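Local coordinates for protein GDP-6-deoxy-D-mannose reductase (Pseudomonas aeruginosa, PDB 6X3B) that binds NADPH and probably uses it to reduce GDP-4-dehydro-6-deoxy-D-mannose to GDP-D-rhamnose for lipopolysaccharide O-antigen biosynthesis, at residues 46-50 against 233-237; 70-74 against 110-115; 200-206 against 317-321; 220-224 against 246-250. One frame throughout, in Å; residues are numbered along the deposited sequence.

Interaction 1. Residues 46-50 against 233-237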
loop_
_atom_site.group_PDB
_atom_site.type_symbol
_atom_site.label_atom_id
_atom_site.label_comp_id
_atom_site.label_asym_id
_atom_site.label_seq_id
_atom_site.Cartn_x
_atom_site.Cartn_y
_atom_site.Cartn_z
ATOM N N HIS A 46 -15.503 29.636 -13.074
ATOM C CA HIS A 46 -14.658 30.656 -12.461
ATOM C C HIS A 46 -13.860 29.991 -11.349
ATOM O O HIS A 46 -14.430 29.531 -10.353
ATOM C CB HIS A 46 -15.497 31.818 -11.939
ATOM C CG HIS A 46 -15.924 32.769 -13.016
ATOM N ND1 HIS A 46 -17.202 32.785 -13.535
ATOM C CD2 HIS A 46 -15.229 33.712 -13.697
ATOM C CE1 HIS A 46 -17.279 33.709 -14.477
ATOM N NE2 HIS A 46 -16.095 34.286 -14.595
ATOM N N THR A 47 -12.544 29.926 -11.526
ATOM C CA THR A 47 -11.708 29.109 -10.663
ATOM C C THR A 47 -10.354 29.780 -10.567
ATOM O O THR A 47 -9.970 30.514 -11.478
ATOM C CB THR A 47 -11.544 27.688 -11.227
ATOM O OG1 THR A 47 -10.764 26.911 -10.333
ATOM C CG2 THR A 47 -10.803 27.740 -12.543
ATOM N N PRO A 48 -9.603 29.551 -9.489
ATOM C CA PRO A 48 -8.223 30.046 -9.462
ATOM C C PRO A 48 -7.254 29.171 -10.239
ATOM O O PRO A 48 -6.083 29.550 -10.380
ATOM C CB PRO A 48 -7.885 30.054 -7.962
ATOM C CG PRO A 48 -8.764 29.020 -7.385
ATOM C CD PRO A 48 -10.039 29.042 -8.176
ATOM N N TRP A 49 -7.701 28.027 -10.760
ATOM C CA TRP A 49 -6.809 27.068 -11.400
ATOM C C TRP A 49 -6.748 27.336 -12.896
ATOM O O TRP A 49 -7.774 27.322 -13.577
ATOM C CB TRP A 49 -7.274 25.642 -11.106
ATOM C CG TRP A 49 -7.520 25.475 -9.648
ATOM C CD1 TRP A 49 -8.733 25.378 -9.020
ATOM C CD2 TRP A 49 -6.531 25.456 -8.614
ATOM N NE1 TRP A 49 -8.553 25.276 -7.663
ATOM C CE2 TRP A 49 -7.213 25.320 -7.386
ATOM C CE3 TRP A 49 -5.134 25.520 -8.608
ATOM C CZ2 TRP A 49 -6.552 25.265 -6.170
ATOM C CZ3 TRP A 49 -4.475 25.453 -7.398
ATOM C CH2 TRP A 49 -5.182 25.328 -6.194
ATOM N N ALA A 50 -5.549 27.609 -13.395
ATOM C CA ALA A 50 -5.301 27.732 -14.826
ATOM C C ALA A 50 -4.681 26.431 -15.308
ATOM O O ALA A 50 -3.570 26.080 -14.891
ATOM C CB ALA A 50 -4.371 28.900 -15.139
ATOM N N LEU A 233 -11.065 20.049 -6.828
ATOM C CA LEU A 233 -10.593 21.438 -6.843
ATOM C C LEU A 233 -10.677 22.071 -5.455
ATOM O O LEU A 233 -9.813 22.881 -5.079
ATOM C CB LEU A 233 -11.402 22.246 -7.858
ATOM C CG LEU A 233 -11.215 21.815 -9.326
ATOM C CD1 LEU A 233 -12.111 22.656 -10.241
ATOM C CD2 LEU A 233 -9.741 21.914 -9.766
ATOM N N ARG A 234 -11.719 21.742 -4.688
ATOM C CA ARG A 234 -11.809 22.277 -3.322
ATOM C C ARG A 234 -10.759 21.656 -2.407
ATOM O O ARG A 234 -10.272 22.313 -1.472
ATOM C CB ARG A 234 -13.208 22.051 -2.763
ATOM C CG ARG A 234 -14.281 22.798 -3.550
ATOM C CD ARG A 234 -15.552 22.932 -2.760
ATOM N NE ARG A 234 -15.431 24.008 -1.797
ATOM C CZ ARG A 234 -15.722 25.276 -2.057
ATOM N NH1 ARG A 234 -16.159 25.619 -3.261
ATOM N NH2 ARG A 234 -15.564 26.198 -1.115
ATOM N N LEU A 235 -10.370 20.410 -2.685
ATOM C CA LEU A 235 -9.256 19.818 -1.958
ATOM C C LEU A 235 -7.958 20.563 -2.250
ATOM O O LEU A 235 -7.175 20.843 -1.329
ATOM C CB LEU A 235 -9.135 18.333 -2.308
ATOM C CG LEU A 235 -10.117 17.439 -1.557
ATOM C CD1 LEU A 235 -10.064 15.999 -2.100
ATOM C CD2 LEU A 235 -9.813 17.481 -0.069
ATOM N N LEU A 236 -7.699 20.874 -3.533
ATOM C CA LEU A 236 -6.527 21.680 -3.872
ATOM C C LEU A 236 -6.541 22.998 -3.111
ATOM O O LEU A 236 -5.492 23.473 -2.664
ATOM C CB LEU A 236 -6.484 21.978 -5.370
ATOM C CG LEU A 236 -6.313 20.798 -6.332
ATOM C CD1 LEU A 236 -6.222 21.341 -7.762
ATOM C CD2 LEU A 236 -5.048 20.018 -5.999
ATOM N N SER A 237 -7.719 23.609 -2.979
ATOM C CA SER A 237 -7.792 24.905 -2.305
ATOM C C SER A 237 -7.698 24.781 -0.789
ATOM O O SER A 237 -7.153 25.679 -0.141
ATOM C CB SER A 237 -9.091 25.629 -2.654
ATOM O OG SER A 237 -9.105 26.025 -4.008
#
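W49, at the start of the short strand 49-51, comes nearest to L233 of helix 225-238, with 8.2 Å between their CA atoms, a gap filled by side chains rather than by backbone bonds. The indole of W49 lies against one side of the helix and is met in three ways. Over the face of its six-membered ring stands L236, whose CD1 is 4.1 Å from the ring centroid and only 8° off the normal, a CH-pi contact; lower down the same side chain, L236 CB closes to 3.4 Å from W49 CZ2. L233 approaches the pyrrole end obliquely, placing CD2 3.7 Å from W49 CD1. This packing belongs to the Rossmann-type nucleotide-binding fold, in which helices cover a parallel sheet: strand 49-51 pairs with strand 23-28, and L25 of that strand touches both W49 and L236. At the ring edge, near its plane, S237 OG sits 3.4 Å from W49 CZ2. The hydroxyl also makes a weak hydrogen bond to L233 O, one turn back in its own helix. The opposite indole face is covered by the neighbouring P48, with CG 3.8 Å above the plane toward the rim, so that P48 and L236 hold the ring between them.

Interaction 2. Residues 70-74 against 110-115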
loop_
_atom_site.group_PDB
_atom_site.type_symbol
_atom_site.label_atom_id
_atom_site.label_comp_id
_atom_site.label_asym_id
_atom_site.label_seq_id
_atom_site.Cartn_x
_atom_site.Cartn_y
_atom_site.Cartn_z
ATOM N N TRP A 70 6.741 20.530 -18.428
ATOM C CA TRP A 70 6.349 21.707 -17.647
ATOM C C TRP A 70 7.247 22.894 -17.987
ATOM O O TRP A 70 8.077 23.318 -17.174
ATOM C CB TRP A 70 6.376 21.402 -16.144
ATOM C CG TRP A 70 5.618 20.132 -15.832
ATOM C CD1 TRP A 70 4.271 19.949 -15.888
ATOM C CD2 TRP A 70 6.186 18.862 -15.503
ATOM N NE1 TRP A 70 3.955 18.632 -15.579
ATOM C CE2 TRP A 70 5.117 17.951 -15.338
ATOM C CE3 TRP A 70 7.492 18.416 -15.291
ATOM C CZ2 TRP A 70 5.320 16.612 -14.981
ATOM C CZ3 TRP A 70 7.699 17.085 -14.952
ATOM C CH2 TRP A 70 6.619 16.202 -14.794
ATOM N N PRO A 71 7.081 23.478 -19.181
ATOM C CA PRO A 71 7.757 24.765 -19.453
ATOM C C PRO A 71 7.453 25.810 -18.387
ATOM O O PRO A 71 8.379 26.449 -17.856
ATOM C CB PRO A 71 7.224 25.156 -20.844
ATOM C CG PRO A 71 6.027 24.279 -21.091
ATOM C CD PRO A 71 6.284 23.009 -20.328
ATOM N N GLU A 72 6.182 25.978 -18.026
ATOM C CA GLU A 72 5.821 26.668 -16.791
ATOM C C GLU A 72 5.562 25.645 -15.685
ATOM O O GLU A 72 4.885 24.637 -15.910
ATOM C CB GLU A 72 4.584 27.548 -16.979
ATOM C CG GLU A 72 4.672 28.507 -18.180
ATOM C CD GLU A 72 3.571 29.563 -18.169
ATOM O OE1 GLU A 72 2.482 29.308 -17.598
ATOM O OE2 GLU A 72 3.800 30.655 -18.728
ATOM N N LEU A 73 6.079 25.933 -14.478
ATOM C CA LEU A 73 5.999 24.991 -13.352
ATOM C C LEU A 73 4.593 24.976 -12.758
ATOM O O LEU A 73 4.033 26.040 -12.481
ATOM C CB LEU A 73 7.001 25.379 -12.280
ATOM C CG LEU A 73 7.123 24.428 -11.090
ATOM C CD1 LEU A 73 7.912 23.211 -11.507
ATOM C CD2 LEU A 73 7.793 25.130 -9.896
ATOM N N PRO A 74 3.988 23.810 -12.553
ATOM C CA PRO A 74 2.683 23.789 -11.883
ATOM C C PRO A 74 2.818 24.111 -10.398
ATOM O O PRO A 74 3.802 23.751 -9.749
ATOM C CB PRO A 74 2.180 22.357 -12.106
ATOM C CG PRO A 74 3.411 21.547 -12.374
ATOM C CD PRO A 74 4.418 22.475 -13.014
ATOM N N ALA A 110 10.060 13.041 -11.864
ATOM C CA ALA A 110 10.168 14.052 -12.909
ATOM C C ALA A 110 9.792 15.438 -12.375
ATOM O O ALA A 110 10.479 16.432 -12.650
ATOM C CB ALA A 110 9.282 13.677 -14.101
ATOM N N LEU A 111 8.687 15.520 -11.624
ATOM C CA LEU A 111 8.299 16.781 -10.992
ATOM C C LEU A 111 9.401 17.283 -10.066
ATOM O O LEU A 111 9.753 18.475 -10.076
ATOM C CB LEU A 111 6.986 16.597 -10.219
ATOM C CG LEU A 111 5.698 16.533 -11.061
ATOM C CD1 LEU A 111 4.529 15.936 -10.287
ATOM C CD2 LEU A 111 5.321 17.915 -11.604
ATOM N N LYS A 112 9.965 16.380 -9.259
ATOM C CA LYS A 112 11.036 16.757 -8.345
ATOM C C LYS A 112 12.225 17.328 -9.106
ATOM O O LYS A 112 12.750 18.399 -8.758
ATOM C CB LYS A 112 11.460 15.542 -7.507
ATOM C CG LYS A 112 12.553 15.901 -6.465
ATOM C CD LYS A 112 12.924 14.708 -5.559
ATOM C CE LYS A 112 14.125 15.067 -4.670
ATOM N NZ LYS A 112 14.558 13.914 -3.823
ATOM N N ALA A 113 12.655 16.635 -10.170
ATOM C CA ALA A 113 13.823 17.092 -10.918
ATOM C C ALA A 113 13.583 18.459 -11.546
ATOM O O ALA A 113 14.526 19.246 -11.693
ATOM C CB ALA A 113 14.194 16.077 -12.001
ATOM N N ARG A 114 12.339 18.746 -11.934
ATOM C CA ARG A 114 12.005 20.025 -12.549
ATOM C C ARG A 114 11.952 21.171 -11.534
ATOM O O ARG A 114 12.050 22.343 -11.919
ATOM C CB ARG A 114 10.672 19.891 -13.283
ATOM C CG ARG A 114 10.033 21.209 -13.752
ATOM C CD ARG A 114 10.781 21.861 -14.910
ATOM N NE ARG A 114 10.079 23.064 -15.359
ATOM C CZ ARG A 114 10.152 24.235 -14.727
ATOM N NH1 ARG A 114 10.900 24.358 -13.634
ATOM N NH2 ARG A 114 9.472 25.281 -15.175
ATOM N N GLY A 115 11.832 20.864 -10.250
ATOM C CA GLY A 115 11.764 21.873 -9.207
ATOM C C GLY A 115 10.409 22.008 -8.559
ATOM O O GLY A 115 10.211 22.920 -7.743
#
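The indole of W70 fits the hollow between A110, L111 and R114 on the last turn of helix 93-114. L111 is the bump beneath it: CD2 stands over one face, 3.7 Å from the centroid of the six-membered ring and 15° off its normal, a CH-pi contact in which the two side chains cross at about a right angle. A110 CB fills the edge, in the ring plane, 3.7 Å from W70 CH2. P74 adds a lighter touch on the same L111 methyl, its CG 4.2 Å from L111 CD2. Here the helix ends in a Schellman motif at G115, which has positive phi and whose O lies against L73 CD2, in the Rossmann-type half of the molecule. R114 bends at chi2 (71°), which lays its guanidinium along the loop carbonyls. NE donates to W70 O at 2.7 Å, close to the guanidinium plane, and NH2 donates to P71 O at 3.1 Å from well above that carbonyl's plane. L73 CD1 lies over one guanidinium face, offset toward its rim, and also comes 3.7 Å from R114 CG. Outside the two segments, E72 forms a salt bridge with R24, and F26 meets W70 edge-to-face.

Interaction 3. Residues 200-206 against 317-321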
loop_
_atom_site.group_PDB
_atom_site.type_symbol
_atom_site.label_atom_id
_atom_site.label_comp_id
_atom_site.label_asym_id
_atom_site.label_seq_id
_atom_site.Cartn_x
_atom_site.Cartn_y
_atom_site.Cartn_z
ATOM N N ALA A 200 -31.150 4.218 -24.441
ATOM C CA ALA A 200 -31.126 5.149 -25.564
ATOM C C ALA A 200 -31.301 4.420 -26.892
ATOM O O ALA A 200 -31.908 4.962 -27.825
ATOM C CB ALA A 200 -29.826 5.951 -25.572
ATOM N N ARG A 201 -30.776 3.197 -26.998
ATOM C CA ARG A 201 -30.996 2.404 -28.205
ATOM C C ARG A 201 -32.457 1.989 -28.330
ATOM O O ARG A 201 -33.012 1.977 -29.437
ATOM C CB ARG A 201 -30.072 1.183 -28.212
ATOM C CG ARG A 201 -28.605 1.555 -28.418
ATOM C CD ARG A 201 -27.647 0.390 -28.196
ATOM N NE ARG A 201 -28.034 -0.789 -28.956
ATOM C CZ ARG A 201 -27.709 -0.988 -30.229
ATOM N NH1 ARG A 201 -26.989 -0.080 -30.886
ATOM N NH2 ARG A 201 -28.106 -2.093 -30.842
ATOM N N MET A 202 -33.105 1.670 -27.209
ATOM C CA MET A 202 -34.532 1.369 -27.250
ATOM C C MET A 202 -35.345 2.571 -27.728
ATOM O O MET A 202 -36.288 2.416 -28.514
ATOM C CB MET A 202 -35.018 0.923 -25.878
ATOM C CG MET A 202 -34.297 -0.258 -25.300
ATOM S SD MET A 202 -34.879 -0.493 -23.613
ATOM C CE MET A 202 -33.728 -1.764 -23.071
ATOM N N LYS A 203 -35.011 3.776 -27.250
ATOM C CA LYS A 203 -35.728 4.973 -27.685
ATOM C C LYS A 203 -35.726 5.094 -29.204
ATOM O O LYS A 203 -36.701 5.559 -29.804
ATOM C CB LYS A 203 -35.091 6.227 -27.085
ATOM C CG LYS A 203 -35.356 6.462 -25.598
ATOM C CD LYS A 203 -34.690 7.766 -25.148
ATOM C CE LYS A 203 -35.345 8.982 -25.793
ATOM N NZ LYS A 203 -36.734 9.164 -25.281
ATOM N N GLN A 204 -34.621 4.715 -29.839
ATOM C CA GLN A 204 -34.469 4.855 -31.277
ATOM C C GLN A 204 -34.793 3.577 -32.027
ATOM O O GLN A 204 -34.462 3.466 -33.212
ATOM C CB GLN A 204 -33.054 5.309 -31.601
ATOM C CG GLN A 204 -32.603 6.458 -30.743
ATOM C CD GLN A 204 -31.791 7.451 -31.525
ATOM O OE1 GLN A 204 -31.975 7.603 -32.737
ATOM N NE2 GLN A 204 -30.887 8.144 -30.841
ATOM N N GLY A 205 -35.424 2.613 -31.365
ATOM C CA GLY A 205 -35.791 1.367 -32.011
ATOM C C GLY A 205 -34.634 0.513 -32.474
ATOM O O GLY A 205 -34.802 -0.287 -33.398
ATOM N N LEU A 206 -33.458 0.656 -31.857
ATOM C CA LEU A 206 -32.285 -0.118 -32.243
ATOM C C LEU A 206 -32.130 -1.410 -31.453
ATOM O O LEU A 206 -31.259 -2.217 -31.794
ATOM C CB LEU A 206 -31.015 0.726 -32.090
ATOM C CG LEU A 206 -30.928 1.901 -33.063
ATOM C CD1 LEU A 206 -29.688 2.729 -32.807
ATOM C CD2 LEU A 206 -30.940 1.385 -34.485
ATOM N N TRP A 317 -25.993 9.684 -24.854
ATOM C CA TRP A 317 -26.140 8.449 -25.668
ATOM C C TRP A 317 -27.042 8.678 -26.887
ATOM O O TRP A 317 -26.735 8.124 -27.950
ATOM C CB TRP A 317 -26.623 7.292 -24.793
ATOM C CG TRP A 317 -25.478 6.550 -24.182
ATOM C CD1 TRP A 317 -25.225 6.359 -22.856
ATOM C CD2 TRP A 317 -24.400 5.919 -24.891
ATOM N NE1 TRP A 317 -24.072 5.643 -22.692
ATOM C CE2 TRP A 317 -23.545 5.356 -23.924
ATOM C CE3 TRP A 317 -24.082 5.768 -26.244
ATOM C CZ2 TRP A 317 -22.393 4.655 -24.269
ATOM C CZ3 TRP A 317 -22.942 5.076 -26.585
ATOM C CH2 TRP A 317 -22.112 4.529 -25.609
ATOM N N GLU A 318 -28.088 9.492 -26.750
ATOM C CA GLU A 318 -29.018 9.737 -27.885
ATOM C C GLU A 318 -28.252 10.232 -29.117
ATOM O O GLU A 318 -28.520 9.720 -30.214
ATOM C CB GLU A 318 -30.097 10.748 -27.501
ATOM C CG GLU A 318 -30.672 11.478 -28.700
ATOM C CD GLU A 318 -31.872 12.360 -28.412
ATOM O OE1 GLU A 318 -32.932 11.819 -28.058
ATOM O OE2 GLU A 318 -31.742 13.583 -28.549
ATOM N N SER A 319 -27.322 11.176 -28.936
ATOM C CA SER A 319 -26.560 11.766 -30.071
ATOM C C SER A 319 -25.460 10.830 -30.588
ATOM O O SER A 319 -24.929 11.114 -31.674
ATOM C CB SER A 319 -25.990 13.111 -29.698
ATOM O OG SER A 319 -25.396 13.068 -28.409
ATOM N N ARG A 320 -25.178 9.747 -29.860
ATOM C CA ARG A 320 -24.095 8.811 -30.255
ATOM C C ARG A 320 -24.667 7.525 -30.864
ATOM O O ARG A 320 -24.041 6.996 -31.797
ATOM C CB ARG A 320 -23.184 8.532 -29.057
ATOM C CG ARG A 320 -22.336 9.727 -28.647
ATOM C CD ARG A 320 -21.757 9.554 -27.259
ATOM N NE ARG A 320 -20.952 8.350 -27.176
ATOM C CZ ARG A 320 -20.539 7.797 -26.046
ATOM N NH1 ARG A 320 -20.859 8.342 -24.887
ATOM N NH2 ARG A 320 -19.807 6.699 -26.080
ATOM N N VAL A 321 -25.798 7.033 -30.352
ATOM C CA VAL A 321 -26.398 5.785 -30.915
ATOM C C VAL A 321 -27.145 6.138 -32.207
ATOM O O VAL A 321 -26.556 5.927 -33.283
ATOM C CB VAL A 321 -27.324 5.081 -29.906
ATOM C CG1 VAL A 321 -26.673 4.943 -28.540
ATOM C CG2 VAL A 321 -28.668 5.775 -29.797
#
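Apolar contacts carry most of the meeting between the end of helix 191-203 and the end of helix 306-320. A200 is the buried residue here. The backbones come close, with A200 CA 5.6 Å from E318 CA, and A200 CB lies 3.6 Å from W317 CB. The indole of W317 leads away from this point, and the same tryptophan also touches A196 and R197 about one turn earlier in helix 191-203. V321, the last modelled residue, has more of its surface buried by the opposing segment than any other residue of either segment. Its two methyls divide the work. CG1, anti to the carbonyl carbon (chi1 -48°), meets the aliphatic part of R201 at CG, 3.9 Å away, whereas CG2 faces A200 O at 3.9 Å and L206 CD1 at 4.4 Å. L206 owes its place to the Schellman motif that ends helix 191-203: G205, with positive phi, is its C-prime residue, and L206 N bonds back to R201 O while G205 N bonds to M202 O.

Polar approaches are fewer and lie on the exposed side. The Q204 amide reaches across, its chain bent at chi2, so that NE2 comes 2.9 Å from E318 O and 3.4 Å from V321 CG2. K203 NZ and E318 OE1 carry opposite charges but remain 5.4 Å apart, and K203 NZ is instead hydrogen-bonded to A266 O. L206 CB lies over one face of the R201 guanidinium, and R201 NE is hydrogen-bonded to Q207 OE1, just past the segment.

Interaction 4. Residues 220-224 against 246-250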
loop_
_atom_site.group_PDB
_atom_site.type_symbol
_atom_site.label_atom_id
_atom_site.label_comp_id
_atom_site.label_asym_id
_atom_site.label_seq_id
_atom_site.Cartn_x
_atom_site.Cartn_y
_atom_site.Cartn_z
ATOM N N ARG A 220 -25.085 1.332 -3.965
ATOM C CA ARG A 220 -23.759 1.919 -4.034
ATOM C C ARG A 220 -23.873 3.425 -3.813
ATOM O O ARG A 220 -24.953 4.010 -3.888
ATOM C CB ARG A 220 -23.063 1.620 -5.376
ATOM C CG ARG A 220 -22.728 0.136 -5.621
ATOM C CD ARG A 220 -21.585 -0.327 -4.716
ATOM N NE ARG A 220 -21.146 -1.698 -5.011
ATOM C CZ ARG A 220 -21.631 -2.781 -4.410
ATOM N NH1 ARG A 220 -22.596 -2.658 -3.508
ATOM N NH2 ARG A 220 -21.175 -3.990 -4.722
ATOM N N ASP A 221 -22.740 4.047 -3.542
ATOM C CA ASP A 221 -22.655 5.488 -3.314
ATOM C C ASP A 221 -22.204 6.151 -4.619
ATOM O O ASP A 221 -21.056 5.969 -5.034
ATOM C CB ASP A 221 -21.668 5.766 -2.182
ATOM C CG ASP A 221 -21.642 7.216 -1.761
ATOM O OD1 ASP A 221 -21.761 8.091 -2.662
ATOM O OD2 ASP A 221 -21.480 7.480 -0.530
ATOM N N PHE A 222 -23.088 6.947 -5.241
ATOM C CA PHE A 222 -22.834 7.602 -6.523
ATOM C C PHE A 222 -22.712 9.120 -6.409
ATOM O O PHE A 222 -23.445 9.759 -5.649
ATOM C CB PHE A 222 -23.964 7.320 -7.528
ATOM C CG PHE A 222 -24.066 5.881 -7.951
ATOM C CD1 PHE A 222 -23.353 5.416 -9.043
ATOM C CD2 PHE A 222 -24.921 5.006 -7.287
ATOM C CE1 PHE A 222 -23.460 4.077 -9.440
ATOM C CE2 PHE A 222 -25.027 3.682 -7.681
ATOM C CZ PHE A 222 -24.294 3.220 -8.750
ATOM N N LEU A 223 -21.827 9.695 -7.237
ATOM C CA LEU A 223 -21.746 11.128 -7.490
ATOM C C LEU A 223 -21.711 11.392 -8.991
ATOM O O LEU A 223 -21.103 10.634 -9.753
ATOM C CB LEU A 223 -20.482 11.745 -6.864
ATOM C CG LEU A 223 -20.423 11.898 -5.346
ATOM C CD1 LEU A 223 -19.008 12.281 -4.935
ATOM C CD2 LEU A 223 -21.424 12.957 -4.900
ATOM N N ASP A 224 -22.329 12.493 -9.416
ATOM C CA ASP A 224 -22.049 12.996 -10.752
ATOM C C ASP A 224 -20.573 13.342 -10.870
ATOM O O ASP A 224 -19.963 13.844 -9.921
ATOM C CB ASP A 224 -22.881 14.249 -11.064
ATOM C CG ASP A 224 -22.878 14.579 -12.550
ATOM O OD1 ASP A 224 -21.956 15.279 -13.021
ATOM O OD2 ASP A 224 -23.787 14.102 -13.247
ATOM N N ASN A 246 -12.356 10.706 1.623
ATOM C CA ASN A 246 -13.400 10.116 0.788
ATOM C C ASN A 246 -14.085 11.207 -0.028
ATOM O O ASN A 246 -14.360 12.292 0.481
ATOM C CB ASN A 246 -14.468 9.428 1.630
ATOM C CG ASN A 246 -13.968 8.170 2.317
ATOM O OD1 ASN A 246 -12.954 7.573 1.921
ATOM N ND2 ASN A 246 -14.697 7.751 3.339
ATOM N N VAL A 247 -14.389 10.899 -1.282
ATOM C CA VAL A 247 -15.218 11.768 -2.118
ATOM C C VAL A 247 -16.445 10.940 -2.492
ATOM O O VAL A 247 -16.367 10.034 -3.330
ATOM C CB VAL A 247 -14.468 12.283 -3.353
ATOM C CG1 VAL A 247 -15.415 13.140 -4.241
ATOM C CG2 VAL A 247 -13.212 13.114 -2.937
ATOM N N CYS A 248 -17.583 11.236 -1.859
ATOM C CA CYS A 248 -18.775 10.405 -1.977
ATOM C C CYS A 248 -19.996 11.236 -1.603
ATOM O O CYS A 248 -19.886 12.344 -1.067
ATOM C CB CYS A 248 -18.665 9.152 -1.088
ATOM S SG CYS A 248 -18.271 9.559 0.650
ATOM N N SER A 249 -21.169 10.687 -1.902
ATOM C CA SER A 249 -22.425 11.373 -1.620
ATOM C C SER A 249 -22.947 11.114 -0.211
ATOM O O SER A 249 -23.733 11.915 0.305
ATOM C CB SER A 249 -23.502 10.935 -2.622
ATOM O OG SER A 249 -23.973 9.637 -2.274
ATOM N N GLY A 250 -22.552 10.008 0.418
ATOM C CA GLY A 250 -23.171 9.647 1.675
ATOM C C GLY A 250 -24.578 9.110 1.530
ATOM O O GLY A 250 -25.267 8.935 2.537
HETATM O O HOH W 1 -25.519 8.086 -4.232
#
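With CG anti to its backbone N (chi1 -173°), D221 extends its carboxylate from strand 219-224 toward S249 and G250 in the turn after strand 244-247. The two oxygens of D221 share the turn. OD1 takes S249 N at 2.8 Å on its syn lone pair, the side of the other oxygen. OD2 accepts G250 N at 2.9 Å on the syn side, and G289 N outside the contact bonds to this oxygen too. The consecutive amides of S249 and G250 thus each take one oxygen, both from the syn side. S249 is modelled in two conformers, and the bonds of its hydroxyl hold for the one given here: OG donates to D221 OD1 at 2.7 Å from above the carboxylate plane, 55° out of it, and accepts from a water that in turn accepts from F222 N. Beside this polar cluster lies an apolar contact: L223 CD1 packs on V247 CG1 at 3.8 Å and on C248 CA at 3.5 Å. Both strands pair in parallel with strand 172-182 of the central sheet, and F222 lies about 8 Å from the bound NADPH by its side chain. Three backbone amides (S249, G250 and G289), plus S249 OG in the conformer given, donate to a buried carboxylate, which would be expected to favour its anionic form; the S249 and G250 bonds join the turn to the strand.

Interactions 1 and 4 are buried, interaction 2 is partly buried and interaction 3 lies at the surface, with centres 17, 10, 25 and 26 Å from the chain centre for interactions 1, 4, 2 and 3 respectively. Interactions 1 and 4 are neighbours in the fold: helix 225-238, used by interaction 1, directly joins the two strands of interaction 4, and both reach the same sheet. Their chemistry differs, the first relying on indole packing and the second on a carboxylate gripped by backbone amides. Interactions 2 and 3 each involve a helix end with a Schellman motif, but arginine bonds to loop carbonyls in interaction 2, while interaction 3 is mainly apolar; their centres are 45 Å apart.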